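Local structure of RagB/SusD family nutrient uptake outer membrane protein (Bacteroides thetaiotaomicron, 7KV2) at residues 253-258 with 403-408. The protein probably binds beta-glucans at the cell surface as an outer-membrane nutrient-uptake protein of the SusD family, helping a human gut bacterium capture them. Residues are numbered along the deposited sequence; the frame is centred on the assembly and turned at random.
Sequences YDLMPD and YRYSET. With NA (sodium ion), chain G.
Tyr405 lies with one ring face against the backbone of Tyr253 and Asp254, and its side chain can be followed from the chain to a sodium ion. CB points toward the 253-258 loop, and CG is anti to the backbone N (chi1 -175°). CB is 3.7 Å from the carbonyl O of Asp254, a van der Waals approach. Further out the two rim carbons diverge: CD1 of Tyr405 packs 3.6 Å from CB of Tyr253, while CD2 of Tyr405 comes within 3.3 Å of the carbonyl C of Asp254. One ring face is thus roofed by main chain, for Tyr253 C stands 3.8 Å above the ring plane, over its centre, and Asp254 CA lies over the same face, displaced toward the rim. At the tip, OH of Tyr405 reaches the sodium at 2.8 Å, and the carbonyl O of Tyr253 binds it more closely, at 2.4 Å. A water and the carbonyl oxygens of Ile248 and Ser250 complete the five observed ligands, so the ion ties the end of helix 237-249 and the loop after it to this phenol. An alanine in place of Tyr405 would probably leave the sodium short of one ligand and open a gap beside the Tyr253-Asp254 backbone.

Leu255 crosses the Tyr405 side chain at about a right angle, its CD2 lying 3.7 Å from CB of Ser406. The N-H of Leu255 is bonded to OD1 of Asp254 within the loop, bent to 146° at the hydrogen. On the Tyr405 side, strand 400-404 leads into helix 405-417; backbone hydrogen bonds between Asp254 and Ile271 and between Tyr405 and Glu272 join both segments to the chain leading into strand 273-277, and helix 425-435 packs against Leu255 and Ser406.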
ATOM      1  N   TYR A 253      13.183  -4.293 -15.457  1.00 20.34           N
ATOM      2  CA  TYR A 253      12.635  -4.703 -14.143  1.00 20.42           C
ATOM      3  C   TYR A 253      13.430  -5.908 -13.658  1.00 22.16           C
ATOM      4  O   TYR A 253      13.655  -6.885 -14.426  1.00 20.04           O
ATOM      5  CB  TYR A 253      11.132  -4.993 -14.262  1.00 20.34           C
ATOM      6  CG  TYR A 253      10.310  -3.784 -14.580  1.00 19.05           C
ATOM      7  CD1 TYR A 253      10.205  -2.730 -13.684  1.00 19.57           C
ATOM      8  CD2 TYR A 253       9.600  -3.704 -15.764  1.00 20.53           C
ATOM      9  CE1 TYR A 253       9.425  -1.617 -13.967  1.00 18.29           C
ATOM     10  CE2 TYR A 253       8.857  -2.583 -16.086  1.00 18.50           C
ATOM     11  CZ  TYR A 253       8.763  -1.536 -15.178  1.00 19.28           C
ATOM     12  OH  TYR A 253       7.969  -0.456 -15.471  1.00 19.09           O
ATOM     13  N   ASP A 254      13.866  -5.871 -12.412  1.00 18.33           N
ATOM     14  CA  ASP A 254      14.697  -6.955 -11.854  1.00 19.18           C
ATOM     15  C   ASP A 254      14.721  -6.756 -10.351  1.00 19.86           C
ATOM     16  O   ASP A 254      14.176  -5.697  -9.909  1.00 19.73           O
ATOM     17  CB  ASP A 254      16.122  -6.921 -12.421  1.00 20.44           C
ATOM     18  CG  ASP A 254      16.818  -8.282 -12.423  1.00 24.23           C
ATOM     19  OD1 ASP A 254      16.368  -9.188 -11.691  1.00 23.70           O
ATOM     20  OD2 ASP A 254      17.822  -8.416 -13.156  1.00 30.03           O
ATOM     21  N   LEU A 255      15.335  -7.688  -9.620  1.00 18.95           N
ATOM     22  CA  LEU A 255      15.475  -7.582  -8.140  1.00 19.33           C
ATOM     23  C   LEU A 255      16.723  -6.771  -7.818  1.00 21.34           C
ATOM     24  O   LEU A 255      17.782  -6.993  -8.451  1.00 19.96           O
ATOM     25  CB  LEU A 255      15.563  -8.962  -7.479  1.00 19.85           C
ATOM     26  CG  LEU A 255      14.328  -9.854  -7.567  1.00 20.20           C
ATOM     27  CD1 LEU A 255      14.593 -11.222  -6.938  1.00 19.33           C
ATOM     28  CD2 LEU A 255      13.106  -9.194  -6.938  1.00 19.55           C
ATOM     29  N   MET A 256      16.625  -5.882  -6.823  1.00 19.18           N
ATOM     30  CA  MET A 256      17.827  -5.257  -6.239  1.00 18.93           C
ATOM     31  C   MET A 256      18.591  -6.383  -5.561  1.00 18.06           C
ATOM     32  O   MET A 256      18.031  -7.258  -4.886  1.00 17.25           O
ATOM     33  CB  MET A 256      17.466  -4.181  -5.205  1.00 18.76           C
ATOM     34  CG  MET A 256      16.585  -3.085  -5.753  1.00 20.99           C
ATOM     35  SD  MET A 256      16.643  -1.566  -4.723  1.00 23.68           S
ATOM     36  CE  MET A 256      18.285  -0.996  -5.203  1.00 23.15           C
ATOM     37  N   PRO A 257      19.924  -6.465  -5.743  1.00 18.91           N
ATOM     38  CA  PRO A 257      20.632  -7.590  -5.156  1.00 21.01           C
ATOM     39  C   PRO A 257      20.590  -7.603  -3.630  1.00 19.86           C
ATOM     40  O   PRO A 257      20.703  -8.671  -3.084  1.00 19.48           O
ATOM     41  CB  PRO A 257      22.079  -7.390  -5.644  1.00 21.40           C
ATOM     42  CG  PRO A 257      21.991  -6.504  -6.862  1.00 23.75           C
ATOM     43  CD  PRO A 257      20.731  -5.670  -6.674  1.00 21.63           C
ATOM     44  N   ASP A 258      20.487  -6.436  -2.988  1.00 17.80           N
ATOM     45  CA  ASP A 258      20.515  -6.323  -1.506  1.00 18.25           C
ATOM     46  C   ASP A 258      19.168  -5.780  -1.017  1.00 16.13           C
ATOM     47  O   ASP A 258      18.852  -4.620  -1.333  1.00 15.51           O
ATOM     48  CB  ASP A 258      21.630  -5.411  -1.003  1.00 19.99           C
ATOM     49  CG  ASP A 258      21.828  -5.495   0.494  1.00 26.27           C
ATOM     50  OD1 ASP A 258      20.850  -5.869   1.210  1.00 27.12           O
ATOM     51  OD2 ASP A 258      22.977  -5.243   0.963  1.00 28.21           O
ATOM     52  N   TYR A 403       4.077  -1.447  -5.995  1.00 15.40           N
ATOM     53  CA  TYR A 403       4.409  -2.682  -6.752  1.00 16.00           C
ATOM     54  C   TYR A 403       5.920  -2.792  -6.934  1.00 15.68           C
ATOM     55  O   TYR A 403       6.583  -1.836  -7.461  1.00 15.68           O
ATOM     56  CB  TYR A 403       3.741  -2.724  -8.121  1.00 16.20           C
ATOM     57  CG  TYR A 403       2.252  -2.697  -8.026  1.00 16.33           C
ATOM     58  CD1 TYR A 403       1.565  -3.647  -7.279  1.00 15.73           C
ATOM     59  CD2 TYR A 403       1.515  -1.782  -8.767  1.00 17.67           C
ATOM     60  CE1 TYR A 403       0.171  -3.639  -7.201  1.00 17.72           C
ATOM     61  CE2 TYR A 403       0.131  -1.792  -8.712  1.00 17.21           C
ATOM     62  CZ  TYR A 403      -0.544  -2.735  -7.955  1.00 18.86           C
ATOM     63  OH  TYR A 403      -1.913  -2.651  -7.873  1.00 21.32           O
ATOM     64  N   ARG A 404       6.442  -3.924  -6.460  1.00 14.96           N
ATOM     65  CA  ARG A 404       7.876  -4.271  -6.582  1.00 15.72           C
ATOM     66  C   ARG A 404       7.967  -5.540  -7.422  1.00 16.42           C
ATOM     67  O   ARG A 404       7.050  -6.364  -7.376  1.00 16.87           O
ATOM     68  CB  ARG A 404       8.527  -4.490  -5.227  1.00 15.29           C
ATOM     69  CG  ARG A 404       8.407  -3.269  -4.325  1.00 16.31           C
ATOM     70  CD  ARG A 404       9.312  -3.287  -3.114  1.00 16.74           C
ATOM     71  NE  ARG A 404       8.946  -4.197  -2.023  1.00 15.74           N
ATOM     72  CZ  ARG A 404       9.528  -5.369  -1.754  1.00 15.04           C
ATOM     73  NH1 ARG A 404      10.492  -5.865  -2.531  1.00 14.61           N
ATOM     74  NH2 ARG A 404       9.153  -6.049  -0.686  1.00 14.97           N
ATOM     75  N   TYR A 405       9.085  -5.702  -8.103  1.00 16.45           N
ATOM     76  CA  TYR A 405       9.288  -6.843  -9.016  1.00 17.09           C
ATOM     77  C   TYR A 405       9.222  -8.170  -8.260  1.00 17.14           C
ATOM     78  O   TYR A 405       8.863  -9.151  -8.861  1.00 16.19           O
ATOM     79  CB  TYR A 405      10.628  -6.692  -9.709  1.00 17.33           C
ATOM     80  CG  TYR A 405      10.940  -7.711 -10.777  1.00 17.91           C
ATOM     81  CD1 TYR A 405      10.291  -7.703 -11.992  1.00 20.42           C
ATOM     82  CD2 TYR A 405      11.981  -8.602 -10.609  1.00 17.65           C
ATOM     83  CE1 TYR A 405      10.658  -8.581 -13.009  1.00 22.79           C
ATOM     84  CE2 TYR A 405      12.351  -9.491 -11.600  1.00 18.49           C
ATOM     85  CZ  TYR A 405      11.698  -9.479 -12.808  1.00 22.48           C
ATOM     86  OH  TYR A 405      12.124 -10.337 -13.782  1.00 24.24           O
ATOM     87  N   SER A 406       9.589  -8.249  -6.983  1.00 18.07           N
ATOM     88  CA  SER A 406       9.428  -9.526  -6.237  1.00 17.87           C
ATOM     89  C   SER A 406       7.942  -9.950  -6.239  1.00 18.39           C
ATOM     90  O   SER A 406       7.652 -11.160  -6.245  1.00 16.72           O
ATOM     91  CB  SER A 406      10.003  -9.412  -4.866  1.00 18.60           C
ATOM     92  OG  SER A 406       9.309  -8.439  -4.124  1.00 16.71           O
ATOM     93  N   GLU A 407       7.012  -8.995  -6.292  1.00 16.08           N
ATOM     94  CA  GLU A 407       5.585  -9.308  -6.381  1.00 17.23           C
ATOM     95  C   GLU A 407       5.250  -9.862  -7.762  1.00 17.58           C
ATOM     96  O   GLU A 407       4.400 -10.799  -7.837  1.00 16.13           O
ATOM     97  CB  GLU A 407       4.719  -8.097  -6.074  1.00 17.67           C
ATOM     98  CG  GLU A 407       3.298  -8.527  -5.828  1.00 20.09           C
ATOM     99  CD  GLU A 407       2.320  -7.513  -5.284  1.00 22.98           C
ATOM    100  OE1 GLU A 407       2.680  -6.317  -5.139  1.00 20.22           O
ATOM    101  OE2 GLU A 407       1.138  -7.957  -5.037  1.00 25.49           O
ATOM    102  N   THR A 408       5.864  -9.311  -8.809  1.00 16.97           N
ATOM    103  CA  THR A 408       5.722  -9.869 -10.166  1.00 18.52           C
ATOM    104  C   THR A 408       6.124 -11.356 -10.150  1.00 18.07           C
ATOM    105  O   THR A 408       5.393 -12.177 -10.680  1.00 20.71           O
ATOM    106  CB  THR A 408       6.595  -9.096 -11.159  1.00 19.57           C
ATOM    107  OG1 THR A 408       6.352  -7.699 -11.058  1.00 18.17           O
ATOM    108  CG2 THR A 408       6.325  -9.538 -12.576  1.00 19.71           C
TER
HETATM  109 NA    NA G 606      12.928  -8.629 -15.858  1.00 31.31          NA
HETATM  110  O   HOH W   1      15.019  -9.421 -16.060  1.00 34.50           O